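PDB 3K50: putative S41 protease from Bacteroides fragilis NCTC 9343, which probably hydrolyses peptide bonds as a serine peptidase of family S41, with its substrates and exact role unknown. Local coordinates for residues 23-28 / 265-270; 116-121 / 135-140; 211-216 / 246-251. All blocks are in the same frame, centred on the assembly; numbering follows the deposited sequence. Where two conformers were deposited one is given.

Three regions of the S41 chain are sampled here. Contact 1 joins the N-terminal helix 18-26 to a loop of the family S41 region, across more than 230 residues of sequence. Contact 2 pairs two neighbouring strands within the PDZ-like domain, and contact 3 packs two helices of the ClpP/crotonase-type core. Contacts 1 and 2 lie on opposite sides of the chain's centre, their own centres 52 Å apart. Contact 3 is 32 Å from contact 1 and 42 Å from contact 2, centre to centre. None touches another: even contacts 1 and 3 stay about 20 Å apart at their nearest atoms.

Contact 1 (23-28 / 265-270); sequences MRQEYL and SDKRVE
The guanidinium of Arg268, in one of its two modelled conformers, meets the carboxylate of Glu26 with the two planes only 19° apart, whereas the amide of Gln25 stands almost upright to it, at 86°. Both partner oxygens lie obliquely to the guanidinium. In this conformer Glu26 OE2 forms a salt bridge of 2.9 Å with Arg268 NH2, and Gln25 OE1 lies 2.9 Å from Arg268 NE. A glutamate chain bent at chi2 (-71°) folds its carboxylate back to this loop although its CB points away. Arg268 NH1 pairs with Glu270 OE1 at 3.3 Å, making a tentative salt-bridge network.

Lys267 reaches the helix differently: its chain, extended beyond CG, carries NZ to Arg24 O for a 2.6 Å hydrogen bond, with the donor well above the carbonyl plane. A long cationic chain suits this place because its ammonium can reach a carbonyl at the helix end, where the helix dipole would tend to favour positive charge. Lys267 also makes a cation-pi contact with Tyr30.

Ser265 OG accepts from Lys267 N in an ST turn, and water 1 links that hydroxyl to the carbonyl oxygens of Gln25 and Tyr27. The contact thus joins helix 18-26 to the loop between strands 258-263 and 273-276, setting positive charges near a helix C-terminus, which would be expected to be favourable.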
HETATM    1  N   MSE A  23      19.493 -17.363  -0.834  1.00 29.98           N
HETATM    2  CA  MSE A  23      18.655 -17.584   0.356  1.00 31.60           C
HETATM    3  C   MSE A  23      19.471 -18.148   1.524  1.00 32.23           C
HETATM    4  O   MSE A  23      19.342 -17.720   2.640  1.00 35.07           O
HETATM    5  CB  MSE A  23      17.464 -18.536   0.047  1.00 29.44           C
HETATM    6  CG  MSE A  23      16.327 -17.850  -0.707  1.00 31.14           C
HETATM    7 SE   MSE A  23      14.817 -19.082  -1.000  0.75 27.90          SE
HETATM    8  CE  MSE A  23      14.102 -19.176   0.831  1.00 26.41           C
ATOM      9  N   ARG A  24      20.311 -19.131   1.262  1.00 33.28           N
ATOM     10  CA  ARG A  24      21.068 -19.729   2.356  1.00 35.58           C
ATOM     11  C   ARG A  24      22.021 -18.655   2.997  1.00 35.50           C
ATOM     12  O   ARG A  24      22.317 -18.726   4.172  1.00 34.57           O
ATOM     13  CB  ARG A  24      21.734 -21.053   1.910  1.00 34.66           C
ATOM     14  CG  ARG A  24      20.679 -22.148   1.750  1.00 40.92           C
ATOM     15  CD  ARG A  24      21.189 -23.548   1.398  1.00 41.45           C
ATOM     16  NE  ARG A  24      20.111 -24.519   1.137  1.00 44.33           N
ATOM     17  CZ  ARG A  24      19.385 -25.147   2.058  1.00 45.85           C
ATOM     18  NH1 ARG A  24      19.579 -24.960   3.352  1.00 42.32           N
ATOM     19  NH2 ARG A  24      18.443 -25.992   1.671  1.00 41.97           N
ATOM     20  N   GLN A  25      22.429 -17.637   2.239  1.00 34.13           N
ATOM     21  CA  GLN A  25      23.304 -16.623   2.773  1.00 32.54           C
ATOM     22  C   GLN A  25      22.533 -15.485   3.427  1.00 33.51           C
ATOM     23  O   GLN A  25      22.902 -15.042   4.513  1.00 32.71           O
ATOM     24  CB  GLN A  25      24.233 -16.058   1.670  1.00 35.00           C
ATOM     25  CG  GLN A  25      25.073 -14.789   2.107  1.00 47.17           C
ATOM     26  CD  GLN A  25      25.964 -14.959   3.381  1.00 52.97           C
ATOM     27  OE1 GLN A  25      26.037 -14.047   4.218  1.00 65.12           O
ATOM     28  NE2 GLN A  25      26.615 -16.125   3.528  1.00 64.16           N
ATOM     29  N   GLU A  26      21.455 -15.029   2.788  1.00 30.57           N
ATOM     30  CA  GLU A  26      20.796 -13.783   3.172  1.00 31.75           C
ATOM     31  C   GLU A  26      19.461 -13.854   3.896  1.00 31.09           C
ATOM     32  O   GLU A  26      19.026 -12.859   4.444  1.00 29.54           O
ATOM     33  CB  GLU A  26      20.504 -12.977   1.904  1.00 32.32           C
ATOM     34  CG  GLU A  26      21.662 -12.728   0.977  1.00 33.44           C
ATOM     35  CD  GLU A  26      22.688 -11.750   1.513  1.00 36.51           C
ATOM     36  OE1 GLU A  26      22.440 -11.114   2.531  1.00 35.91           O
ATOM     37  OE2 GLU A  26      23.755 -11.611   0.894  1.00 41.32           O
ATOM     38  N   TYR A  27      18.801 -15.002   3.861  1.00 31.96           N
ATOM     39  CA  TYR A  27      17.495 -15.177   4.452  1.00 29.59           C
ATOM     40  C   TYR A  27      17.503 -15.086   5.970  1.00 29.44           C
ATOM     41  O   TYR A  27      18.331 -15.730   6.622  1.00 28.25           O
ATOM     42  CB  TYR A  27      16.982 -16.571   4.076  1.00 28.90           C
ATOM     43  CG  TYR A  27      15.517 -16.899   4.299  1.00 26.39           C
ATOM     44  CD1 TYR A  27      14.506 -15.946   4.116  1.00 30.80           C
ATOM     45  CD2 TYR A  27      15.130 -18.199   4.500  1.00 21.52           C
ATOM     46  CE1 TYR A  27      13.153 -16.298   4.266  1.00 30.52           C
ATOM     47  CE2 TYR A  27      13.747 -18.585   4.593  1.00 27.50           C
ATOM     48  CZ  TYR A  27      12.780 -17.618   4.461  1.00 31.23           C
ATOM     49  OH  TYR A  27      11.444 -17.954   4.518  1.00 26.80           O
ATOM     50  N   LEU A  28      16.544 -14.326   6.528  1.00 29.66           N
ATOM     51  CA  LEU A  28      16.389 -14.208   7.965  1.00 26.97           C
ATOM     52  C   LEU A  28      16.318 -15.583   8.578  1.00 28.39           C
ATOM     53  O   LEU A  28      17.004 -15.859   9.576  1.00 28.69           O
ATOM     54  CB  LEU A  28      15.115 -13.444   8.373  1.00 26.63           C
ATOM     55  CG  LEU A  28      14.858 -13.231   9.869  1.00 29.73           C
ATOM     56  CD1 LEU A  28      15.957 -12.418  10.572  1.00 27.19           C
ATOM     57  CD2 LEU A  28      13.499 -12.607  10.097  1.00 22.06           C
ATOM     58  N   SER A 265      19.836 -12.176  10.538  1.00 29.84           N
ATOM     59  CA  SER A 265      20.167 -13.525  11.047  1.00 29.95           C
ATOM     60  C   SER A 265      21.571 -13.492  11.634  1.00 30.34           C
ATOM     61  O   SER A 265      22.265 -12.502  11.479  1.00 30.40           O
ATOM     62  CB  SER A 265      20.167 -14.545   9.921  1.00 25.34           C
ATOM     63  OG  SER A 265      21.370 -14.391   9.108  1.00 24.75           O
ATOM     64  N   ASP A 266      22.002 -14.579  12.263  1.00 33.72           N
ATOM     65  CA  ASP A 266      23.362 -14.643  12.821  1.00 34.45           C
ATOM     66  C   ASP A 266      24.481 -14.594  11.785  1.00 37.46           C
ATOM     67  O   ASP A 266      25.606 -14.472  12.158  1.00 40.73           O
ATOM     68  CB  ASP A 266      23.545 -15.795  13.803  1.00 40.13           C
ATOM     69  CG  ASP A 266      23.232 -17.187  13.226  1.00 42.93           C
ATOM     70  OD1 ASP A 266      23.253 -17.399  12.006  1.00 35.30           O
ATOM     71  OD2 ASP A 266      22.974 -18.083  14.068  1.00 38.25           O
ATOM     72  N   LYS A 267      24.174 -14.674  10.502  1.00 33.65           N
ATOM     73  CA  LYS A 267      25.158 -14.537   9.460  1.00 37.81           C
ATOM     74  C   LYS A 267      25.246 -13.099   8.961  1.00 36.38           C
ATOM     75  O   LYS A 267      26.110 -12.821   8.145  1.00 37.32           O
ATOM     76  CB  LYS A 267      24.782 -15.371   8.206  1.00 36.46           C
ATOM     77  CG  LYS A 267      25.020 -16.888   8.272  1.00 34.96           C
ATOM     78  CD  LYS A 267      24.374 -17.536   7.078  1.00 37.30           C
ATOM     79  CE  LYS A 267      24.954 -18.900   6.788  1.00 44.60           C
ATOM     80  NZ  LYS A 267      24.194 -19.583   5.723  1.00 42.17           N
ATOM     81  N   ARG A 268      24.282 -12.240   9.319  0.70 34.06           N
ATOM     82  CA  ARG A 268      24.231 -10.881   8.780  0.70 33.53           C
ATOM     83  C   ARG A 268      24.087  -9.783   9.850  0.70 31.13           C
ATOM     84  O   ARG A 268      23.406  -8.771   9.672  0.70 30.72           O
ATOM     85  CB  ARG A 268      23.123 -10.807   7.711  0.70 36.97           C
ATOM     86  CG  ARG A 268      23.444 -11.520   6.368  0.70 40.74           C
ATOM     87  CD  ARG A 268      24.537 -10.748   5.569  0.70 51.50           C
ATOM     88  NE  ARG A 268      24.967 -11.391   4.314  0.70 53.95           N
ATOM     89  CZ  ARG A 268      25.941 -10.929   3.512  0.70 62.44           C
ATOM     90  NH1 ARG A 268      26.617  -9.815   3.796  0.70 68.25           N
ATOM     91  NH2 ARG A 268      26.255 -11.575   2.404  0.70 54.80           N
ATOM     92  N   VAL A 269      24.802  -9.989  10.962  0.50 29.49           N
ATOM     93  CA  VAL A 269      24.868  -9.036  12.109  0.50 31.52           C
ATOM     94  C   VAL A 269      25.350  -7.652  11.675  0.50 33.08           C
ATOM     95  O   VAL A 269      24.841  -6.628  12.147  0.50 32.90           O
ATOM     96  CB  VAL A 269      25.786  -9.538  13.297  0.50 30.36           C
ATOM     97  CG1 VAL A 269      27.297  -9.652  12.909  0.50 25.94           C
ATOM     98  CG2 VAL A 269      25.649  -8.627  14.492  0.50 34.44           C
ATOM     99  N   GLU A 270      26.315  -7.641  10.758  1.00 34.03           N
ATOM    100  CA  GLU A 270      26.856  -6.423  10.147  1.00 36.76           C
ATOM    101  C   GLU A 270      25.762  -5.518   9.610  1.00 35.35           C
ATOM    102  O   GLU A 270      25.930  -4.282   9.645  1.00 33.27           O
ATOM    103  CB  GLU A 270      27.817  -6.784   8.985  1.00 38.10           C
ATOM    104  CG  GLU A 270      27.014  -7.390   7.726  1.00 49.93           C
ATOM    105  CD  GLU A 270      27.722  -8.496   6.918  1.00 54.06           C
ATOM    106  OE1 GLU A 270      28.456  -8.179   5.944  1.00 80.89           O
ATOM    107  OE2 GLU A 270      27.469  -9.696   7.210  1.00 61.37           O
TER
HETATM  108  O   HOH W   1      20.914 -14.635   6.494  1.00 36.93           O
HETATM  109  O   HOH W   2      19.259 -12.086   7.631  1.00 23.99           O

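Contact 2 (116-121 / 135-140); sequences MMNGDY and TRQLQI
Asn118 and Arg136 are brought together by their torsions: Asn118 CG is anti to its carbonyl carbon (chi1 -75°), while bends at chi2 and chi3 (-59° and -44°) curl the arginine chain back toward the turn. They meet where strands 113-117 and 136-146 pair antiparallel in the five-stranded sheet of the PDZ-like domain. Amide and guanidinium are nearly coplanar, and Asn118 OD1 sits at the guanidinium edge, accepting from Arg136 NE at 3.0 Å and more weakly from NH2. Gln137 N donates to Asn118 OD1 at 3.1 Å from the opposite face of the amide plane. A short side chain ending in a carbonyl suits this place, since it can bind strand backbone and arginine at once.

Asn118 and Gly119 occupy the middle of a type I' turn from Met117 to Asp120. Both have positive phi, a conformation that asparagine and glycine tolerate well. Water 3 connects Gly119 N to Gln137 O, the carbonyl that also receives a straight 2.6 Å bond from Asn118 N.

Next to the turn in the strands, Met116 and Gln139 form a hydrogen-bonded pair, its bond from Met116 N weak, with side chains alongside each other. Met117, a selenomethionine like Met116, and Leu138 form a non-hydrogen-bonded pair pointing to the other face, where buried apolar chains meet through Met117 CG and Leu138 CD2. Met117 also packs on the arginine: its CB lies over one guanidinium face, and its SE is 3.3 Å from Arg136 NH1, the nitrogen that forms a salt bridge with Glu129 OE1.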
HETATM    1  N   MSE A 116     -20.658  -0.020 -19.109  1.00 39.43           N
HETATM    2  CA  MSE A 116     -20.542  -0.591 -20.466  1.00 39.20           C
HETATM    3  C   MSE A 116     -19.258  -0.146 -21.110  1.00 40.24           C
HETATM    4  O   MSE A 116     -18.743   0.936 -20.783  1.00 39.24           O
HETATM    5  CB  MSE A 116     -21.656  -0.085 -21.352  1.00 41.07           C
HETATM    6  CG  MSE A 116     -23.008  -0.228 -20.734  1.00 51.60           C
HETATM    7 SE   MSE A 116     -23.759  -1.963 -20.873  0.75 55.56          SE
HETATM    8  CE  MSE A 116     -24.805  -1.337 -22.404  1.00 36.24           C
HETATM    9  N   MSE A 117     -18.726  -0.989 -22.001  1.00 42.50           N
HETATM   10  CA  MSE A 117     -17.556  -0.661 -22.814  1.00 45.17           C
HETATM   11  C   MSE A 117     -17.930  -0.864 -24.260  1.00 41.75           C
HETATM   12  O   MSE A 117     -18.244  -1.975 -24.681  1.00 37.34           O
HETATM   13  CB  MSE A 117     -16.362  -1.533 -22.482  1.00 44.20           C
HETATM   14  CG  MSE A 117     -15.786  -1.249 -21.171  1.00 52.64           C
HETATM   15 SE   MSE A 117     -14.047  -2.082 -20.929  0.75 60.05          SE
HETATM   16  CE  MSE A 117     -14.579  -4.016 -20.927  1.00 57.41           C
ATOM     17  N   ASN A 118     -17.882   0.209 -25.032  1.00 44.05           N
ATOM     18  CA  ASN A 118     -18.270   0.149 -26.456  1.00 45.07           C
ATOM     19  C   ASN A 118     -19.576  -0.603 -26.687  1.00 45.99           C
ATOM     20  O   ASN A 118     -19.653  -1.514 -27.523  1.00 46.73           O
ATOM     21  CB  ASN A 118     -17.133  -0.433 -27.299  1.00 45.44           C
ATOM     22  CG  ASN A 118     -16.014   0.568 -27.497  1.00 49.84           C
ATOM     23  OD1 ASN A 118     -15.059   0.569 -26.738  1.00 41.44           O
ATOM     24  ND2 ASN A 118     -16.182   1.502 -28.466  1.00 46.99           N
ATOM     25  N   GLY A 119     -20.597  -0.221 -25.917  1.00 44.30           N
ATOM     26  CA  GLY A 119     -21.927  -0.814 -26.025  1.00 43.62           C
ATOM     27  C   GLY A 119     -22.098  -2.229 -25.498  1.00 45.08           C
ATOM     28  O   GLY A 119     -23.187  -2.750 -25.554  1.00 46.45           O
ATOM     29  N   ASP A 120     -21.055  -2.858 -24.967  1.00 43.92           N
ATOM     30  CA  ASP A 120     -21.184  -4.213 -24.462  1.00 44.53           C
ATOM     31  C   ASP A 120     -20.984  -4.279 -22.943  1.00 45.70           C
ATOM     32  O   ASP A 120     -20.207  -3.510 -22.364  1.00 41.63           O
ATOM     33  CB  ASP A 120     -20.145  -5.117 -25.131  1.00 47.56           C
ATOM     34  CG  ASP A 120     -20.346  -5.271 -26.634  1.00 53.86           C
ATOM     35  OD1 ASP A 120     -21.286  -4.680 -27.220  1.00 65.08           O
ATOM     36  OD2 ASP A 120     -19.536  -6.010 -27.227  1.00 61.45           O
ATOM     37  N   TYR A 121     -21.646  -5.239 -22.310  1.00 46.32           N
ATOM     38  CA  TYR A 121     -21.555  -5.425 -20.871  1.00 46.47           C
ATOM     39  C   TYR A 121     -20.187  -5.917 -20.438  1.00 45.64           C
ATOM     40  O   TYR A 121     -19.405  -6.414 -21.243  1.00 46.95           O
ATOM     41  CB  TYR A 121     -22.616  -6.416 -20.396  1.00 48.24           C
ATOM     42  CG  TYR A 121     -24.011  -5.864 -20.513  1.00 48.69           C
ATOM     43  CD1 TYR A 121     -24.481  -4.918 -19.609  1.00 50.83           C
ATOM     44  CD2 TYR A 121     -24.857  -6.282 -21.521  1.00 53.26           C
ATOM     45  CE1 TYR A 121     -25.751  -4.398 -19.714  1.00 54.52           C
ATOM     46  CE2 TYR A 121     -26.137  -5.773 -21.630  1.00 56.01           C
ATOM     47  CZ  TYR A 121     -26.575  -4.833 -20.729  1.00 55.87           C
ATOM     48  OH  TYR A 121     -27.850  -4.327 -20.849  1.00 61.37           O
ATOM     49  N   THR A 135      -8.385   2.633 -27.267  1.00 36.64           N
ATOM     50  CA  THR A 135      -9.341   3.631 -26.855  1.00 37.62           C
ATOM     51  C   THR A 135     -10.677   2.932 -26.699  1.00 40.11           C
ATOM     52  O   THR A 135     -10.968   2.031 -27.469  1.00 42.07           O
ATOM     53  CB  THR A 135      -9.436   4.745 -27.900  1.00 41.02           C
ATOM     54  OG1 THR A 135      -8.161   5.393 -27.984  1.00 48.85           O
ATOM     55  CG2 THR A 135     -10.492   5.766 -27.521  1.00 42.84           C
ATOM     56  N   ARG A 136     -11.470   3.311 -25.695  1.00 39.47           N
ATOM     57  CA  ARG A 136     -12.766   2.681 -25.440  1.00 39.88           C
ATOM     58  C   ARG A 136     -13.813   3.731 -25.201  1.00 40.69           C
ATOM     59  O   ARG A 136     -13.512   4.849 -24.784  1.00 43.71           O
ATOM     60  CB  ARG A 136     -12.745   1.794 -24.169  1.00 42.92           C
ATOM     61  CG  ARG A 136     -11.572   0.843 -23.967  1.00 42.99           C
ATOM     62  CD  ARG A 136     -11.426  -0.150 -25.089  1.00 62.21           C
ATOM     63  NE  ARG A 136     -12.710  -0.741 -25.491  1.00 69.37           N
ATOM     64  CZ  ARG A 136     -13.266  -1.825 -24.939  1.00 72.98           C
ATOM     65  NH1 ARG A 136     -12.664  -2.492 -23.944  1.00 72.67           N
ATOM     66  NH2 ARG A 136     -14.438  -2.263 -25.404  1.00 65.40           N
ATOM     67  N   GLN A 137     -15.057   3.351 -25.431  1.00 43.24           N
ATOM     68  CA  GLN A 137     -16.200   4.201 -25.139  1.00 44.26           C
ATOM     69  C   GLN A 137     -16.825   3.596 -23.898  1.00 42.44           C
ATOM     70  O   GLN A 137     -17.145   2.406 -23.900  1.00 43.30           O
ATOM     71  CB  GLN A 137     -17.211   4.227 -26.278  1.00 44.63           C
ATOM     72  CG  GLN A 137     -16.751   5.043 -27.465  1.00 53.77           C
ATOM     73  CD  GLN A 137     -16.462   6.492 -27.082  1.00 64.16           C
ATOM     74  OE1 GLN A 137     -15.416   7.036 -27.441  1.00 67.69           O
ATOM     75  NE2 GLN A 137     -17.366   7.102 -26.301  1.00 68.66           N
ATOM     76  N   LEU A 138     -17.026   4.412 -22.864  1.00 37.19           N
ATOM     77  CA  LEU A 138     -17.573   3.903 -21.618  1.00 34.82           C
ATOM     78  C   LEU A 138     -18.897   4.532 -21.225  1.00 34.10           C
ATOM     79  O   LEU A 138     -19.083   5.738 -21.405  1.00 35.10           O
ATOM     80  CB  LEU A 138     -16.565   4.184 -20.488  1.00 33.50           C
ATOM     81  CG  LEU A 138     -15.106   3.726 -20.648  1.00 26.56           C
ATOM     82  CD1 LEU A 138     -14.252   4.049 -19.392  1.00 22.21           C
ATOM     83  CD2 LEU A 138     -14.973   2.222 -21.013  1.00 26.71           C
ATOM     84  N   GLN A 139     -19.831   3.722 -20.729  1.00 34.55           N
ATOM     85  CA  GLN A 139     -21.020   4.247 -20.050  1.00 35.04           C
ATOM     86  C   GLN A 139     -20.620   4.236 -18.565  1.00 33.31           C
ATOM     87  O   GLN A 139     -20.130   3.241 -18.082  1.00 32.16           O
ATOM     88  CB  GLN A 139     -22.269   3.402 -20.274  1.00 37.88           C
ATOM     89  CG  GLN A 139     -23.516   3.971 -19.594  1.00 39.05           C
ATOM     90  CD  GLN A 139     -24.787   3.189 -19.908  1.00 43.81           C
ATOM     91  OE1 GLN A 139     -24.885   2.000 -19.622  1.00 56.42           O
ATOM     92  NE2 GLN A 139     -25.778   3.877 -20.490  1.00 46.02           N
ATOM     93  N   ILE A 140     -20.831   5.347 -17.876  1.00 30.41           N
ATOM     94  CA  ILE A 140     -20.424   5.545 -16.504  1.00 32.18           C
ATOM     95  C   ILE A 140     -21.652   5.775 -15.638  1.00 33.85           C
ATOM     96  O   ILE A 140     -22.625   6.404 -16.106  1.00 30.97           O
ATOM     97  CB  ILE A 140     -19.501   6.826 -16.392  1.00 34.60           C
ATOM     98  CG1 ILE A 140     -18.188   6.642 -17.176  1.00 38.10           C
ATOM     99  CG2 ILE A 140     -19.155   7.225 -14.928  1.00 37.08           C
ATOM    100  CD1 ILE A 140     -17.410   5.471 -16.794  1.00 45.45           C
TER
HETATM  101  O   HOH W   3     -20.155   2.047 -24.122  1.00 53.99           O

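Contact 3 (211-216 / 246-251)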
ATOM      1  N   ASP A 211       8.651  15.245  -2.352  1.00 32.97           N
ATOM      2  CA  ASP A 211       7.210  15.517  -2.460  1.00 29.05           C
ATOM      3  C   ASP A 211       6.591  15.374  -1.065  1.00 29.11           C
ATOM      4  O   ASP A 211       5.726  16.149  -0.678  1.00 31.43           O
ATOM      5  CB  ASP A 211       6.497  14.499  -3.359  1.00 28.45           C
ATOM      6  CG  ASP A 211       6.826  14.651  -4.797  1.00 36.98           C
ATOM      7  OD1 ASP A 211       7.210  15.774  -5.198  1.00 35.58           O
ATOM      8  OD2 ASP A 211       6.680  13.655  -5.551  1.00 40.22           O
ATOM      9  N   LEU A 212       6.966  14.312  -0.355  1.00 27.07           N
ATOM     10  CA  LEU A 212       6.433  14.091   1.022  1.00 28.49           C
ATOM     11  C   LEU A 212       6.824  15.248   1.966  1.00 27.43           C
ATOM     12  O   LEU A 212       5.989  15.760   2.713  1.00 27.30           O
ATOM     13  CB  LEU A 212       6.890  12.734   1.593  1.00 24.71           C
ATOM     14  CG  LEU A 212       6.383  12.238   2.941  1.00 30.08           C
ATOM     15  CD1 LEU A 212       4.885  11.954   2.877  1.00 24.97           C
ATOM     16  CD2 LEU A 212       7.102  10.959   3.390  1.00 25.37           C
ATOM     17  N   ARG A 213       8.080  15.682   1.905  1.00 27.81           N
ATOM     18  CA  ARG A 213       8.541  16.796   2.696  1.00 28.40           C
ATOM     19  C   ARG A 213       7.741  18.020   2.387  1.00 32.99           C
ATOM     20  O   ARG A 213       7.442  18.820   3.284  1.00 30.13           O
ATOM     21  CB  ARG A 213      10.012  17.120   2.429  1.00 28.57           C
ATOM     22  CG  ARG A 213      10.967  16.093   3.019  1.00 28.82           C
ATOM     23  CD  ARG A 213      12.401  16.400   2.727  1.00 27.10           C
ATOM     24  NE  ARG A 213      13.280  15.380   3.373  1.00 25.97           N
ATOM     25  CZ  ARG A 213      13.892  14.343   2.758  1.00 39.37           C
ATOM     26  NH1 ARG A 213      13.783  14.119   1.458  1.00 32.83           N
ATOM     27  NH2 ARG A 213      14.624  13.479   3.460  1.00 32.18           N
ATOM     28  N   ARG A 214       7.440  18.204   1.114  1.00 31.53           N
ATOM     29  CA  ARG A 214       6.747  19.411   0.688  1.00 31.32           C
ATOM     30  C   ARG A 214       5.354  19.475   1.277  1.00 30.38           C
ATOM     31  O   ARG A 214       4.917  20.547   1.643  1.00 33.94           O
ATOM     32  CB  ARG A 214       6.704  19.475  -0.835  1.00 35.71           C
ATOM     33  CG  ARG A 214       6.128  20.792  -1.385  1.00 41.97           C
ATOM     34  CD  ARG A 214       6.634  21.160  -2.780  1.00 64.20           C
ATOM     35  NE  ARG A 214       6.618  20.038  -3.719  1.00 76.17           N
ATOM     36  CZ  ARG A 214       7.662  19.261  -4.051  1.00 78.70           C
ATOM     37  NH1 ARG A 214       8.905  19.424  -3.562  1.00 71.91           N
ATOM     38  NH2 ARG A 214       7.452  18.285  -4.910  1.00 78.99           N
ATOM     39  N   ALA A 215       4.668  18.332   1.309  1.00 28.64           N
ATOM     40  CA  ALA A 215       3.362  18.178   1.901  1.00 30.57           C
ATOM     41  C   ALA A 215       3.437  18.539   3.409  1.00 32.54           C
ATOM     42  O   ALA A 215       2.602  19.295   3.927  1.00 30.72           O
ATOM     43  CB  ALA A 215       2.886  16.690   1.720  1.00 27.99           C
ATOM     44  N   PHE A 216       4.454  18.012   4.106  1.00 30.22           N
ATOM     45  CA  PHE A 216       4.580  18.295   5.552  1.00 32.00           C
ATOM     46  C   PHE A 216       4.894  19.803   5.824  1.00 34.62           C
ATOM     47  O   PHE A 216       4.363  20.402   6.758  1.00 31.57           O
ATOM     48  CB  PHE A 216       5.550  17.319   6.204  1.00 31.21           C
ATOM     49  CG  PHE A 216       4.910  16.045   6.644  1.00 30.40           C
ATOM     50  CD1 PHE A 216       4.517  15.081   5.726  1.00 37.47           C
ATOM     51  CD2 PHE A 216       4.631  15.828   7.965  1.00 28.52           C
ATOM     52  CE1 PHE A 216       3.854  13.954   6.143  1.00 34.11           C
ATOM     53  CE2 PHE A 216       4.040  14.670   8.401  1.00 31.60           C
ATOM     54  CZ  PHE A 216       3.637  13.730   7.492  1.00 32.80           C
ATOM     55  N   CYS A 246       7.671   8.824   9.906  1.00 31.15           N
ATOM     56  CA  CYS A 246       7.552   8.835  11.353  1.00 24.80           C
ATOM     57  C   CYS A 246       8.180  10.010  12.007  1.00 25.63           C
ATOM     58  O   CYS A 246       7.628  10.554  12.957  1.00 26.42           O
ATOM     59  CB  CYS A 246       8.216   7.597  11.934  1.00 25.37           C
ATOM     60  SG  CYS A 246       7.291   6.053  11.573  1.00 29.79           S
ATOM     61  N   THR A 247       9.367  10.394  11.515  1.00 28.01           N
ATOM     62  CA  THR A 247      10.119  11.479  12.105  1.00 27.17           C
ATOM     63  C   THR A 247       9.281  12.762  12.006  1.00 30.67           C
ATOM     64  O   THR A 247       9.261  13.580  12.914  1.00 30.62           O
ATOM     65  CB  THR A 247      11.539  11.555  11.438  1.00 26.36           C
ATOM     66  OG1 THR A 247      12.341  10.413  11.866  1.00 31.22           O
ATOM     67  CG2 THR A 247      12.287  12.895  11.763  1.00 28.98           C
HETATM   68  N   MSE A 248       8.545  12.906  10.909  1.00 28.83           N
HETATM   69  CA  MSE A 248       7.799  14.129  10.676  1.00 26.42           C
HETATM   70  C   MSE A 248       6.421  14.170  11.377  1.00 28.99           C
HETATM   71  O   MSE A 248       5.876  15.260  11.588  1.00 34.47           O
HETATM   72  CB  MSE A 248       7.707  14.412   9.172  1.00 27.57           C
HETATM   73  CG  MSE A 248       9.035  14.811   8.504  1.00 24.28           C
HETATM   74 SE   MSE A 248       9.007  15.561   6.738  0.75 23.48          SE
HETATM   75  CE  MSE A 248       8.207  14.117   5.872  1.00 24.47           C
ATOM     76  N   LEU A 249       5.878  13.025  11.777  1.00 31.75           N
ATOM     77  CA  LEU A 249       4.579  12.989  12.484  1.00 31.05           C
ATOM     78  C   LEU A 249       4.745  13.090  13.987  1.00 33.87           C
ATOM     79  O   LEU A 249       3.896  13.641  14.655  1.00 38.67           O
ATOM     80  CB  LEU A 249       3.827  11.681  12.187  1.00 28.06           C
ATOM     81  CG  LEU A 249       3.321  11.423  10.783  1.00 26.76           C
ATOM     82  CD1 LEU A 249       2.972   9.950  10.473  1.00 26.04           C
ATOM     83  CD2 LEU A 249       2.038  12.351  10.607  1.00 27.47           C
ATOM     84  N   ALA A 250       5.893  12.648  14.497  1.00 28.55           N
ATOM     85  CA  ALA A 250       6.050  12.419  15.911  1.00 29.98           C
ATOM     86  C   ALA A 250       6.022  13.662  16.795  1.00 29.15           C
ATOM     87  O   ALA A 250       6.286  14.784  16.320  1.00 31.39           O
ATOM     88  CB  ALA A 250       7.345  11.687  16.151  1.00 28.06           C
ATOM     89  N   PRO A 251       5.749  13.465  18.089  1.00 30.08           N
ATOM     90  CA  PRO A 251       5.917  14.609  18.978  1.00 29.56           C
ATOM     91  C   PRO A 251       7.368  15.056  18.925  1.00 28.34           C
ATOM     92  O   PRO A 251       8.305  14.217  18.932  1.00 33.62           O
ATOM     93  CB  PRO A 251       5.634  14.025  20.367  1.00 30.51           C
ATOM     94  CG  PRO A 251       4.839  12.771  20.130  1.00 34.00           C
ATOM     95  CD  PRO A 251       5.277  12.251  18.805  1.00 32.71           C
TER
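Met248, a selenomethionine, is the main bump of this helix-helix contact, and the hollow it fills is formed by Leu212, Arg213 and Phe216 on one side of helix 207-221. Its CG is anti to the carbonyl carbon and its chain runs on nearly straight through chi2 (-167°) before turning at chi3 (-60°), which swings CE onto the phenyl ring. Met248 CE lies over one face of Phe216, 4.2 Å from the ring centroid and 27° off the normal, a CH-pi contact. Met248 SE stands obliquely to the same ring in a Met-aromatic contact and comes within 3.9 Å of Phe216 CB.

Beside the ring, Leu212 CG touches Met248 CE at 3.9 Å. The aliphatic part of Arg213 supplies another wall, its CG coming near SE. An unbranched, flexible methionine chain suits this site because it can bend at its end to place CE against both the ring and Leu212. At the root of that chain, Met248 CB packs against Phe216 CD2 at 3.6 Å.

Phe216 is also a projection. Its outer end advances toward Leu249, where Leu249 CD2 lies in the ring plane and touches Phe216 CZ at 3.8 Å. The two side chains cross at about a right angle, and the ring thus meets one apolar neighbour on a face and another at its edge.

Arg213 directs its charged end away from this apolar patch, to a salt bridge with Asp210 and a hydrogen bond to Leu281 O, while Leu212 and Phe216 reach Leu192 of strand 187-194. Leu249 packs on Phe227 and Leu229 of strand 226-230, so both helices rest against neighbouring strands of the mixed sheet.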